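Local coordinates for fiber protein (Human adenovirus 16, PDB 3CNC) that forms the trimeric knob at the tip of the adenovirus fiber, the part that probably attaches the virus to its cell receptor, CD46, at residues 166-171 against 191-196; 65-70 against 208-213; 34-39 against 52-57. One frame throughout, in Å; residues are numbered along the deposited sequence.

The three contacts step through the beta sandwich of one knob subunit. Contacts 3 and 2 both reach the same antiparallel sheet, contact 3 through strand 51-60, and their centres are about 11 Å apart; strands 51-60 and 63-72 are neighbours there, and Tyr67 O lies 2.7 Å from Val56 N, a probable hydrogen bond. Contact 1 belongs to the opposing sheet, its centre about 14 Å from that of contact 2, and meets it through the core, with Val170 CG1 3.7 Å from Phe211 CE2 and the Trp191 indole against Thr208 and Ile68. Contacts 1 and 3 do not touch. Contacts 2 and 3 both reach a second subunit, whereas no other chain touches contact 1.

Contact 1: residues 166-171 against 191-196; sequences FPLKVT and WSLNAE
Val170 and Trp191 sit side by side on the core-facing side of an antiparallel pair, pointing the same way, and Val170 CG2 meets Trp191 CD1 at 3.8 Å. Leu168 reaches the same corner of the indole with CD1 and turns its other methyl, CD2, to Leu193 CB at 4.0 Å. Farther along, Leu193 CD1 packs on Phe166 CB. With CG beside the backbone N and anti to the carbonyl carbon (chi1 -69°), the Phe166 ring presents its edge to Ala195, its CD2 3.9 Å from the Ala195 methyl, CB, which lies in the plane of the ring.

Two backbone bonds between Lys169 and Ser192 fix this register: Ser192 N gives a short bond of 2.7 Å to Lys169 O, and Lys169 N returns one of 3.1 Å to Ser192 O. On the outer face the CB atoms of Lys169 and Ser192 lie 4.2 Å apart, while the extended lysine chain leads away. The strands form the hairpin 165-174/185-194, flanked by strand 151-159 beyond the first and 85-94 beyond the second; across the sandwich the indole also packs on Leu70 of strand 63-72.

Contact 2: residues 65-70 against 208-213; sequences NGYITL and TSPFFF
The Phe213 ring lies face-on over Gly66, whose CA sits toward the rim, 4.0 Å from the ring centroid and 20° off its normal, a CH-pi contact. The ring gets there because CG sits between the backbone N and the carbonyl carbon (chi1 61°), which folds it back across the neighbouring strand, where the glycine has no side chain to obstruct it. On the same face of the sheet Ile68 puts CG2 against Phe211 CB at 3.7 Å and at the edge of the Phe211 ring, in its plane; the ring itself leads away, toward Val172 of the opposing sheet.

Strands 63-72 and 211-216 pair antiparallel in the knob's beta sandwich, the latter outermost in its sheet within this chain, with Ile68 and Phe211 joined by backbone bonds in both directions. On the other face Tyr67 and Phe212 run alongside each other, Tyr67 CD1 meeting the edge of the Phe212 ring at CE2 (3.7 Å). Pro210 CB touches Tyr67 CE1 at 3.7 Å, while the tyrosine hydroxyl bonds to Tyr137 of a second subunit. At the other end of the pair Thr208 grips Leu70 twice: its OG1 accepts from Leu70 N (2.8 Å) and its N donates to Leu70 O (3.1 Å).

Contact 3: residues 34-39 against 52-57; sequences AKPSAN and KLTLVL
A loop that follows strand 29-31 folds back along the start of strand 51-60, and Asn39 fastens it to Leu53. The carboxamide of Asn39 faces the backbone of Leu53 with both its ends: OD1 accepts from Leu53 N at 2.8 Å, and ND2 donates to Leu53 O at 3.0 Å. The second bond is nearly straight (172° at the hydrogen), lies in the amide plane and uses a lone pair of the carbonyl. With CG between its backbone N and carbonyl carbon (chi1 60°), Asn39 turns the amide toward the Leu53 backbone, and the grip at both ends fixes its rotation.

Pro36 sets its ring against the strand at Leu53 and Thr54: CG comes 3.4 Å from Leu53 O, and CD 3.4 Å from Thr54 OG1. The extended Lys52 chain runs along the loop backbone, its CG 3.5 Å from Ala38 N and its CD 3.5 Å from Pro36 O. Thr32 OG1 bonds to Leu55 N and weakly to Leu53 O. Lys35 reaches out instead, in a salt bridge with Glu149 of a second subunit. An asparagine carboxamide pairing with the N-H and C=O of one residue, much as a strand's backbone would, here ties a connecting loop to strand 51-60 of the knob's beta sandwich.

Contact 1: residues 166-171 against 191-196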
ATOM      1  N   PHE A 166      -1.553  11.619 -15.861  1.00 57.13           N
ATOM      2  CA  PHE A 166      -2.966  11.844 -15.608  1.00 57.13           C
ATOM      3  C   PHE A 166      -3.414  10.913 -14.488  1.00 57.13           C
ATOM      4  O   PHE A 166      -3.267   9.696 -14.580  1.00 57.13           O
ATOM      5  CB  PHE A 166      -3.794  11.590 -16.868  1.00 73.02           C
ATOM      6  CG  PHE A 166      -3.571  12.604 -17.952  1.00 73.02           C
ATOM      7  CD1 PHE A 166      -2.412  12.577 -18.724  1.00 73.02           C
ATOM      8  CD2 PHE A 166      -4.515  13.600 -18.194  1.00 73.02           C
ATOM      9  CE1 PHE A 166      -2.194  13.524 -19.723  1.00 73.02           C
ATOM     10  CE2 PHE A 166      -4.308  14.556 -19.192  1.00 73.02           C
ATOM     11  CZ  PHE A 166      -3.140  14.516 -19.960  1.00 73.02           C
ATOM     12  N   PRO A 167      -3.949  11.481 -13.404  1.00 61.25           N
ATOM     13  CA  PRO A 167      -4.418  10.691 -12.264  1.00 61.25           C
ATOM     14  C   PRO A 167      -5.680   9.891 -12.595  1.00 61.25           C
ATOM     15  O   PRO A 167      -6.607  10.408 -13.215  1.00 61.25           O
ATOM     16  CB  PRO A 167      -4.677  11.753 -11.205  1.00 68.00           C
ATOM     17  CG  PRO A 167      -5.172  12.908 -12.035  1.00 68.00           C
ATOM     18  CD  PRO A 167      -4.170  12.920 -13.170  1.00 68.00           C
ATOM     19  N   LEU A 168      -5.695   8.626 -12.186  1.00 55.07           N
ATOM     20  CA  LEU A 168      -6.837   7.750 -12.410  1.00 55.07           C
ATOM     21  C   LEU A 168      -7.418   7.346 -11.057  1.00 55.07           C
ATOM     22  O   LEU A 168      -6.736   6.741 -10.232  1.00 55.07           O
ATOM     23  CB  LEU A 168      -6.408   6.491 -13.173  1.00 47.96           C
ATOM     24  CG  LEU A 168      -5.736   6.672 -14.537  1.00 47.96           C
ATOM     25  CD1 LEU A 168      -5.177   5.341 -14.988  1.00 47.96           C
ATOM     26  CD2 LEU A 168      -6.742   7.204 -15.572  1.00 47.96           C
ATOM     27  N   LYS A 169      -8.676   7.696 -10.826  1.00 61.43           N
ATOM     28  CA  LYS A 169      -9.340   7.346  -9.581  1.00 61.43           C
ATOM     29  C   LYS A 169      -9.802   5.901  -9.694  1.00 61.43           C
ATOM     30  O   LYS A 169     -10.532   5.530 -10.619  1.00 61.43           O
ATOM     31  CB  LYS A 169     -10.508   8.298  -9.321  1.00 90.52           C
ATOM     32  CG  LYS A 169     -10.029   9.723  -9.061  1.00 90.52           C
ATOM     33  CD  LYS A 169     -11.159  10.724  -8.878  1.00 90.52           C
ATOM     34  CE  LYS A 169     -10.593  12.116  -8.596  1.00 90.52           C
ATOM     35  NZ  LYS A 169     -11.651  13.161  -8.528  1.00 90.52           N
ATOM     36  N   VAL A 170      -9.343   5.090  -8.745  1.00 54.53           N
ATOM     37  CA  VAL A 170      -9.635   3.668  -8.710  1.00 54.53           C
ATOM     38  C   VAL A 170     -10.635   3.296  -7.633  1.00 54.53           C
ATOM     39  O   VAL A 170     -10.512   3.739  -6.492  1.00 54.53           O
ATOM     40  CB  VAL A 170      -8.353   2.878  -8.429  1.00 47.25           C
ATOM     41  CG1 VAL A 170      -8.652   1.392  -8.421  1.00 47.25           C
ATOM     42  CG2 VAL A 170      -7.290   3.239  -9.453  1.00 47.25           C
ATOM     43  N   THR A 171     -11.617   2.475  -7.990  1.00 49.46           N
ATOM     44  CA  THR A 171     -12.611   2.028  -7.018  1.00 49.46           C
ATOM     45  C   THR A 171     -12.666   0.521  -7.067  1.00 49.46           C
ATOM     46  O   THR A 171     -12.812  -0.054  -8.141  1.00 49.46           O
ATOM     47  CB  THR A 171     -14.030   2.523  -7.327  1.00 47.64           C
ATOM     48  OG1 THR A 171     -14.041   3.947  -7.395  1.00 47.64           O
ATOM     49  CG2 THR A 171     -14.990   2.079  -6.226  1.00 47.64           C
ATOM     50  N   TRP A 191     -11.417   2.351 -13.187  1.00 56.41           N
ATOM     51  CA  TRP A 191     -10.452   3.445 -13.245  1.00 56.41           C
ATOM     52  C   TRP A 191     -11.195   4.621 -13.843  1.00 56.41           C
ATOM     53  O   TRP A 191     -11.903   4.466 -14.832  1.00 56.41           O
ATOM     54  CB  TRP A 191      -9.286   3.095 -14.165  1.00 45.95           C
ATOM     55  CG  TRP A 191      -8.402   2.008 -13.668  1.00 45.95           C
ATOM     56  CD1 TRP A 191      -7.157   2.150 -13.139  1.00 45.95           C
ATOM     57  CD2 TRP A 191      -8.658   0.600 -13.732  1.00 45.95           C
ATOM     58  NE1 TRP A 191      -6.611   0.919 -12.879  1.00 45.95           N
ATOM     59  CE2 TRP A 191      -7.508  -0.053 -13.231  1.00 45.95           C
ATOM     60  CE3 TRP A 191      -9.744  -0.176 -14.165  1.00 45.95           C
ATOM     61  CZ2 TRP A 191      -7.407  -1.450 -13.153  1.00 45.95           C
ATOM     62  CZ3 TRP A 191      -9.647  -1.573 -14.088  1.00 45.95           C
ATOM     63  CH2 TRP A 191      -8.482  -2.193 -13.585  1.00 45.95           C
ATOM     64  N   SER A 192     -11.027   5.798 -13.262  1.00 63.76           N
ATOM     65  CA  SER A 192     -11.729   6.958 -13.780  1.00 63.76           C
ATOM     66  C   SER A 192     -10.822   8.105 -14.199  1.00 63.76           C
ATOM     67  O   SER A 192     -10.031   8.615 -13.402  1.00 63.76           O
ATOM     68  CB  SER A 192     -12.733   7.451 -12.742  1.00 71.45           C
ATOM     69  OG  SER A 192     -13.405   8.602 -13.204  1.00 71.45           O
ATOM     70  N   LEU A 193     -10.948   8.500 -15.461  1.00 63.75           N
ATOM     71  CA  LEU A 193     -10.181   9.606 -16.016  1.00 63.75           C
ATOM     72  C   LEU A 193     -11.131  10.777 -16.179  1.00 63.75           C
ATOM     73  O   LEU A 193     -12.091  10.690 -16.938  1.00 63.75           O
ATOM     74  CB  LEU A 193      -9.613   9.238 -17.387  1.00 58.08           C
ATOM     75  CG  LEU A 193      -8.952  10.389 -18.161  1.00 58.08           C
ATOM     76  CD1 LEU A 193      -7.725  10.881 -17.404  1.00 58.08           C
ATOM     77  CD2 LEU A 193      -8.562   9.923 -19.570  1.00 58.08           C
ATOM     78  N   ASN A 194     -10.878  11.860 -15.456  1.00 63.23           N
ATOM     79  CA  ASN A 194     -11.714  13.051 -15.542  1.00 63.23           C
ATOM     80  C   ASN A 194     -10.817  14.290 -15.600  1.00 63.23           C
ATOM     81  O   ASN A 194     -10.643  15.002 -14.608  1.00 63.23           O
ATOM     82  CB  ASN A 194     -12.646  13.130 -14.335  1.00 70.93           C
ATOM     83  CG  ASN A 194     -13.606  14.308 -14.417  1.00 70.93           C
ATOM     84  OD1 ASN A 194     -14.310  14.476 -15.415  1.00 70.93           O
ATOM     85  ND2 ASN A 194     -13.641  15.125 -13.366  1.00 70.93           N
ATOM     86  N   ALA A 195     -10.255  14.554 -16.773  1.00 79.41           N
ATOM     87  CA  ALA A 195      -9.351  15.682 -16.927  1.00 79.41           C
ATOM     88  C   ALA A 195      -9.862  16.817 -17.806  1.00 79.41           C
ATOM     89  O   ALA A 195     -10.913  16.717 -18.441  1.00 79.41           O
ATOM     90  CB  ALA A 195      -8.028  15.185 -17.454  1.00 44.69           C
ATOM     91  N   GLU A 196      -9.095  17.904 -17.821  1.00 86.97           N
ATOM     92  CA  GLU A 196      -9.414  19.086 -18.611  1.00 86.97           C
ATOM     93  C   GLU A 196      -9.502  18.718 -20.082  1.00 86.97           C
ATOM     94  O   GLU A 196     -10.524  18.942 -20.733  1.00 86.97           O
ATOM     95  CB  GLU A 196      -8.329  20.149 -18.424  1.00125.20           C
ATOM     96  CG  GLU A 196      -8.302  20.779 -17.044  1.00125.20           C
ATOM     97  CD  GLU A 196      -9.420  21.783 -16.841  1.00125.20           C
ATOM     98  OE1 GLU A 196     -10.597  21.425 -17.069  1.00125.20           O
ATOM     99  OE2 GLU A 196      -9.122  22.931 -16.448  1.00125.20           O
TER

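Contact 2: residues 65-70 against 208-213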
ATOM      1  N   ASN A  65      -2.776  -9.385  -0.180  1.00 40.77           N
ATOM      2  CA  ASN A  65      -2.064  -8.222  -0.704  1.00 40.77           C
ATOM      3  C   ASN A  65      -2.294  -8.278  -2.220  1.00 40.77           C
ATOM      4  O   ASN A  65      -1.897  -9.254  -2.876  1.00 40.77           O
ATOM      5  CB  ASN A  65      -0.569  -8.312  -0.411  1.00 69.75           C
ATOM      6  CG  ASN A  65      -0.218  -7.818   0.970  1.00 69.75           C
ATOM      7  OD1 ASN A  65       0.934  -7.909   1.381  1.00 69.75           O
ATOM      8  ND2 ASN A  65      -1.204  -7.284   1.698  1.00 69.75           N
ATOM      9  N   GLY A  66      -2.937  -7.253  -2.772  1.00 41.00           N
ATOM     10  CA  GLY A  66      -3.222  -7.253  -4.200  1.00 41.00           C
ATOM     11  C   GLY A  66      -2.430  -6.291  -5.063  1.00 41.00           C
ATOM     12  O   GLY A  66      -2.030  -5.216  -4.615  1.00 41.00           O
ATOM     13  N   TYR A  67      -2.227  -6.687  -6.320  1.00 45.34           N
ATOM     14  CA  TYR A  67      -1.489  -5.901  -7.309  1.00 45.34           C
ATOM     15  C   TYR A  67      -2.263  -5.972  -8.627  1.00 45.34           C
ATOM     16  O   TYR A  67      -2.578  -7.054  -9.104  1.00 45.34           O
ATOM     17  CB  TYR A  67      -0.094  -6.502  -7.505  1.00 48.55           C
ATOM     18  CG  TYR A  67       0.736  -5.858  -8.600  1.00 48.55           C
ATOM     19  CD1 TYR A  67       1.669  -4.869  -8.299  1.00 48.55           C
ATOM     20  CD2 TYR A  67       0.622  -6.277  -9.933  1.00 48.55           C
ATOM     21  CE1 TYR A  67       2.487  -4.318  -9.292  1.00 48.55           C
ATOM     22  CE2 TYR A  67       1.432  -5.727 -10.944  1.00 48.55           C
ATOM     23  CZ  TYR A  67       2.362  -4.756 -10.613  1.00 48.55           C
ATOM     24  OH  TYR A  67       3.194  -4.244 -11.577  1.00 48.55           O
ATOM     25  N   ILE A  68      -2.563  -4.826  -9.227  1.00 38.28           N
ATOM     26  CA  ILE A  68      -3.316  -4.849 -10.472  1.00 38.28           C
ATOM     27  C   ILE A  68      -2.900  -3.771 -11.444  1.00 38.28           C
ATOM     28  O   ILE A  68      -2.651  -2.623 -11.061  1.00 38.28           O
ATOM     29  CB  ILE A  68      -4.848  -4.718 -10.226  1.00 35.48           C
ATOM     30  CG1 ILE A  68      -5.614  -4.945 -11.533  1.00 35.48           C
ATOM     31  CG2 ILE A  68      -5.175  -3.327  -9.641  1.00 35.48           C
ATOM     32  CD1 ILE A  68      -7.107  -5.209 -11.339  1.00 35.48           C
ATOM     33  N   THR A  69      -2.855  -4.166 -12.711  1.00 44.44           N
ATOM     34  CA  THR A  69      -2.486  -3.278 -13.793  1.00 44.44           C
ATOM     35  C   THR A  69      -3.158  -3.687 -15.118  1.00 44.44           C
ATOM     36  O   THR A  69      -3.402  -4.872 -15.377  1.00 44.44           O
ATOM     37  CB  THR A  69      -0.948  -3.266 -13.973  1.00 54.05           C
ATOM     38  OG1 THR A  69      -0.556  -2.025 -14.560  1.00 54.05           O
ATOM     39  CG2 THR A  69      -0.496  -4.411 -14.860  1.00 54.05           C
ATOM     40  N   LEU A  70      -3.447  -2.687 -15.948  1.00 52.79           N
ATOM     41  CA  LEU A  70      -4.082  -2.894 -17.251  1.00 52.79           C
ATOM     42  C   LEU A  70      -3.219  -2.424 -18.430  1.00 52.79           C
ATOM     43  O   LEU A  70      -2.590  -1.361 -18.371  1.00 52.79           O
ATOM     44  CB  LEU A  70      -5.391  -2.120 -17.319  1.00 51.36           C
ATOM     45  CG  LEU A  70      -6.737  -2.824 -17.290  1.00 51.36           C
ATOM     46  CD1 LEU A  70      -7.777  -1.779 -17.662  1.00 51.36           C
ATOM     47  CD2 LEU A  70      -6.800  -3.990 -18.286  1.00 51.36           C
ATOM     48  N   THR A 208      -2.222   1.466 -17.280  1.00 42.91           N
ATOM     49  CA  THR A 208      -2.557   2.020 -15.961  1.00 42.91           C
ATOM     50  C   THR A 208      -1.387   1.594 -15.087  1.00 42.91           C
ATOM     51  O   THR A 208      -0.966   0.435 -15.135  1.00 42.91           O
ATOM     52  CB  THR A 208      -3.888   1.441 -15.370  1.00 43.00           C
ATOM     53  OG1 THR A 208      -3.772   0.024 -15.207  1.00 43.00           O
ATOM     54  CG2 THR A 208      -5.081   1.738 -16.309  1.00 43.00           C
ATOM     55  N   SER A 209      -0.825   2.522 -14.324  1.00 45.27           N
ATOM     56  CA  SER A 209       0.296   2.150 -13.480  1.00 45.27           C
ATOM     57  C   SER A 209      -0.225   1.293 -12.321  1.00 45.27           C
ATOM     58  O   SER A 209      -1.417   1.323 -11.984  1.00 45.27           O
ATOM     59  CB  SER A 209       1.043   3.391 -12.968  1.00 44.54           C
ATOM     60  OG  SER A 209       0.236   4.200 -12.133  1.00 44.54           O
ATOM     61  N   PRO A 210       0.666   0.498 -11.717  1.00 49.86           N
ATOM     62  CA  PRO A 210       0.378  -0.401 -10.597  1.00 49.86           C
ATOM     63  C   PRO A 210      -0.500   0.163  -9.485  1.00 49.86           C
ATOM     64  O   PRO A 210      -0.196   1.204  -8.904  1.00 49.86           O
ATOM     65  CB  PRO A 210       1.778  -0.765 -10.089  1.00 35.29           C
ATOM     66  CG  PRO A 210       2.562  -0.843 -11.369  1.00 35.29           C
ATOM     67  CD  PRO A 210       2.088   0.412 -12.101  1.00 35.29           C
ATOM     68  N   PHE A 211      -1.597  -0.525  -9.197  1.00 46.40           N
ATOM     69  CA  PHE A 211      -2.461  -0.113  -8.100  1.00 46.40           C
ATOM     70  C   PHE A 211      -2.308  -1.150  -6.973  1.00 46.40           C
ATOM     71  O   PHE A 211      -2.391  -2.357  -7.222  1.00 46.40           O
ATOM     72  CB  PHE A 211      -3.923  -0.037  -8.537  1.00 46.15           C
ATOM     73  CG  PHE A 211      -4.856   0.323  -7.414  1.00 46.15           C
ATOM     74  CD1 PHE A 211      -4.771   1.567  -6.797  1.00 46.15           C
ATOM     75  CD2 PHE A 211      -5.781  -0.600  -6.934  1.00 46.15           C
ATOM     76  CE1 PHE A 211      -5.588   1.881  -5.718  1.00 46.15           C
ATOM     77  CE2 PHE A 211      -6.606  -0.295  -5.851  1.00 46.15           C
ATOM     78  CZ  PHE A 211      -6.509   0.945  -5.244  1.00 46.15           C
ATOM     79  N   PHE A 212      -2.074  -0.685  -5.746  1.00 47.19           N
ATOM     80  CA  PHE A 212      -1.895  -1.592  -4.599  1.00 47.19           C
ATOM     81  C   PHE A 212      -3.078  -1.495  -3.638  1.00 47.19           C
ATOM     82  O   PHE A 212      -3.646  -0.412  -3.444  1.00 47.19           O
ATOM     83  CB  PHE A 212      -0.610  -1.249  -3.833  1.00 41.22           C
ATOM     84  CG  PHE A 212       0.578  -0.986  -4.722  1.00 41.22           C
ATOM     85  CD1 PHE A 212       1.240   0.241  -4.669  1.00 41.22           C
ATOM     86  CD2 PHE A 212       1.023  -1.954  -5.627  1.00 41.22           C
ATOM     87  CE1 PHE A 212       2.333   0.499  -5.513  1.00 41.22           C
ATOM     88  CE2 PHE A 212       2.109  -1.706  -6.470  1.00 41.22           C
ATOM     89  CZ  PHE A 212       2.762  -0.487  -6.417  1.00 41.22           C
ATOM     90  N   PHE A 213      -3.436  -2.620  -3.024  1.00 46.09           N
ATOM     91  CA  PHE A 213      -4.556  -2.638  -2.094  1.00 46.09           C
ATOM     92  C   PHE A 213      -4.558  -3.920  -1.275  1.00 46.09           C
ATOM     93  O   PHE A 213      -3.873  -4.881  -1.621  1.00 46.09           O
ATOM     94  CB  PHE A 213      -5.870  -2.520  -2.882  1.00 40.28           C
ATOM     95  CG  PHE A 213      -6.089  -3.649  -3.852  1.00 40.28           C
ATOM     96  CD1 PHE A 213      -6.951  -4.695  -3.539  1.00 40.28           C
ATOM     97  CD2 PHE A 213      -5.391  -3.693  -5.059  1.00 40.28           C
ATOM     98  CE1 PHE A 213      -7.114  -5.770  -4.409  1.00 40.28           C
ATOM     99  CE2 PHE A 213      -5.547  -4.762  -5.930  1.00 40.28           C
ATOM    100  CZ  PHE A 213      -6.408  -5.802  -5.607  1.00 40.28           C
TER

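Contact 3: residues 34-39 against 52-57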
ATOM      1  N   ALA A  34       2.908 -13.211 -14.710  1.00 53.34           N
ATOM      2  CA  ALA A  34       3.481 -11.899 -14.980  1.00 53.34           C
ATOM      3  C   ALA A  34       3.280 -11.685 -16.490  1.00 53.34           C
ATOM      4  O   ALA A  34       3.140 -12.660 -17.245  1.00 53.34           O
ATOM      5  CB  ALA A  34       4.959 -11.895 -14.631  1.00 54.86           C
ATOM      6  N   LYS A  35       3.250 -10.439 -16.945  1.00 56.87           N
ATOM      7  CA  LYS A  35       3.065 -10.159 -18.386  1.00 56.87           C
ATOM      8  C   LYS A  35       2.221 -11.145 -19.199  1.00 56.87           C
ATOM      9  O   LYS A  35       2.736 -11.849 -20.077  1.00 56.87           O
ATOM     10  CB  LYS A  35       4.425 -10.010 -19.080  1.00 58.22           C
ATOM     11  CG  LYS A  35       4.950  -8.600 -19.070  1.00 58.22           C
ATOM     12  CD  LYS A  35       4.098  -7.708 -19.945  1.00 58.22           C
ATOM     13  CE  LYS A  35       4.455  -6.238 -19.787  1.00 58.22           C
ATOM     14  NZ  LYS A  35       5.889  -6.002 -20.019  1.00 58.22           N
ATOM     15  N   PRO A  36       0.910 -11.207 -18.926  1.00 52.60           N
ATOM     16  CA  PRO A  36       0.015 -12.118 -19.655  1.00 52.60           C
ATOM     17  C   PRO A  36      -0.425 -11.614 -21.048  1.00 52.60           C
ATOM     18  O   PRO A  36      -0.323 -10.423 -21.363  1.00 52.60           O
ATOM     19  CB  PRO A  36      -1.172 -12.247 -18.712  1.00 44.38           C
ATOM     20  CG  PRO A  36      -1.237 -10.877 -18.107  1.00 44.38           C
ATOM     21  CD  PRO A  36       0.213 -10.599 -17.777  1.00 44.38           C
ATOM     22  N   SER A  37      -0.916 -12.539 -21.870  1.00 57.06           N
ATOM     23  CA  SER A  37      -1.408 -12.209 -23.201  1.00 57.06           C
ATOM     24  C   SER A  37      -2.800 -11.632 -22.991  1.00 57.06           C
ATOM     25  O   SER A  37      -3.348 -11.747 -21.894  1.00 57.06           O
ATOM     26  CB  SER A  37      -1.508 -13.470 -24.062  1.00 62.55           C
ATOM     27  OG  SER A  37      -0.253 -14.122 -24.162  1.00 62.55           O
ATOM     28  N   ALA A  38      -3.375 -11.015 -24.021  1.00 49.22           N
ATOM     29  CA  ALA A  38      -4.714 -10.447 -23.889  1.00 49.22           C
ATOM     30  C   ALA A  38      -5.582 -11.516 -23.233  1.00 49.22           C
ATOM     31  O   ALA A  38      -5.712 -12.632 -23.748  1.00 49.22           O
ATOM     32  CB  ALA A  38      -5.270 -10.057 -25.262  1.00 43.45           C
ATOM     33  N   ASN A  39      -6.169 -11.174 -22.092  1.00 52.61           N
ATOM     34  CA  ASN A  39      -6.982 -12.121 -21.332  1.00 52.61           C
ATOM     35  C   ASN A  39      -8.229 -11.460 -20.756  1.00 52.61           C
ATOM     36  O   ASN A  39      -9.009 -12.100 -20.052  1.00 52.61           O
ATOM     37  CB  ASN A  39      -6.139 -12.669 -20.169  1.00 42.35           C
ATOM     38  CG  ASN A  39      -5.668 -11.551 -19.205  1.00 42.35           C
ATOM     39  OD1 ASN A  39      -5.962 -10.378 -19.419  1.00 42.35           O
ATOM     40  ND2 ASN A  39      -4.934 -11.923 -18.152  1.00 42.35           N
ATOM     41  N   LYS A  52      -4.840  -6.617 -21.769  1.00 50.02           N
ATOM     42  CA  LYS A  52      -4.107  -7.497 -20.866  1.00 50.02           C
ATOM     43  C   LYS A  52      -4.265  -7.074 -19.410  1.00 50.02           C
ATOM     44  O   LYS A  52      -3.904  -5.960 -19.037  1.00 50.02           O
ATOM     45  CB  LYS A  52      -2.628  -7.503 -21.244  1.00 64.10           C
ATOM     46  CG  LYS A  52      -2.371  -7.940 -22.667  1.00 64.10           C
ATOM     47  CD  LYS A  52      -0.987  -7.523 -23.131  1.00 64.10           C
ATOM     48  CE  LYS A  52      -0.724  -7.982 -24.564  1.00 64.10           C
ATOM     49  NZ  LYS A  52       0.567  -7.447 -25.094  1.00 64.10           N
ATOM     50  N   LEU A  53      -4.810  -7.975 -18.599  1.00 46.37           N
ATOM     51  CA  LEU A  53      -5.022  -7.718 -17.181  1.00 46.37           C
ATOM     52  C   LEU A  53      -4.002  -8.453 -16.327  1.00 46.37           C
ATOM     53  O   LEU A  53      -3.885  -9.679 -16.404  1.00 46.37           O
ATOM     54  CB  LEU A  53      -6.413  -8.183 -16.752  1.00 49.57           C
ATOM     55  CG  LEU A  53      -6.635  -8.186 -15.230  1.00 49.57           C
ATOM     56  CD1 LEU A  53      -6.758  -6.756 -14.732  1.00 49.57           C
ATOM     57  CD2 LEU A  53      -7.886  -8.968 -14.892  1.00 49.57           C
ATOM     58  N   THR A  54      -3.251  -7.704 -15.527  1.00 43.70           N
ATOM     59  CA  THR A  54      -2.285  -8.324 -14.623  1.00 43.70           C
ATOM     60  C   THR A  54      -2.849  -8.159 -13.214  1.00 43.70           C
ATOM     61  O   THR A  54      -3.082  -7.046 -12.746  1.00 43.70           O
ATOM     62  CB  THR A  54      -0.912  -7.654 -14.690  1.00 48.25           C
ATOM     63  OG1 THR A  54      -0.395  -7.777 -16.017  1.00 48.25           O
ATOM     64  CG2 THR A  54       0.059  -8.337 -13.730  1.00 48.25           C
ATOM     65  N   LEU A  55      -3.096  -9.270 -12.548  1.00 48.59           N
ATOM     66  CA  LEU A  55      -3.640  -9.210 -11.210  1.00 48.59           C
ATOM     67  C   LEU A  55      -2.923 -10.228 -10.349  1.00 48.59           C
ATOM     68  O   LEU A  55      -2.829 -11.397 -10.709  1.00 48.59           O
ATOM     69  CB  LEU A  55      -5.143  -9.515 -11.231  1.00 39.11           C
ATOM     70  CG  LEU A  55      -5.839  -9.567  -9.860  1.00 39.11           C
ATOM     71  CD1 LEU A  55      -5.951  -8.163  -9.306  1.00 39.11           C
ATOM     72  CD2 LEU A  55      -7.237 -10.205  -9.992  1.00 39.11           C
ATOM     73  N   VAL A  56      -2.404  -9.775  -9.217  1.00 41.75           N
ATOM     74  CA  VAL A  56      -1.721 -10.672  -8.303  1.00 41.75           C
ATOM     75  C   VAL A  56      -2.378 -10.603  -6.924  1.00 41.75           C
ATOM     76  O   VAL A  56      -2.487  -9.524  -6.330  1.00 41.75           O
ATOM     77  CB  VAL A  56      -0.251 -10.303  -8.142  1.00 43.56           C
ATOM     78  CG1 VAL A  56       0.514 -11.486  -7.547  1.00 43.56           C
ATOM     79  CG2 VAL A  56       0.323  -9.874  -9.487  1.00 43.56           C
ATOM     80  N   LEU A  57      -2.833 -11.750  -6.434  1.00 45.60           N
ATOM     81  CA  LEU A  57      -3.449 -11.823  -5.111  1.00 45.60           C
ATOM     82  C   LEU A  57      -2.534 -12.694  -4.250  1.00 45.60           C
ATOM     83  O   LEU A  57      -2.249 -13.839  -4.606  1.00 45.60           O
ATOM     84  CB  LEU A  57      -4.849 -12.449  -5.206  1.00 29.99           C
ATOM     85  CG  LEU A  57      -5.834 -11.684  -6.107  1.00 29.99           C
ATOM     86  CD1 LEU A  57      -7.185 -12.402  -6.118  1.00 29.99           C
ATOM     87  CD2 LEU A  57      -5.986 -10.266  -5.618  1.00 29.99           C
TER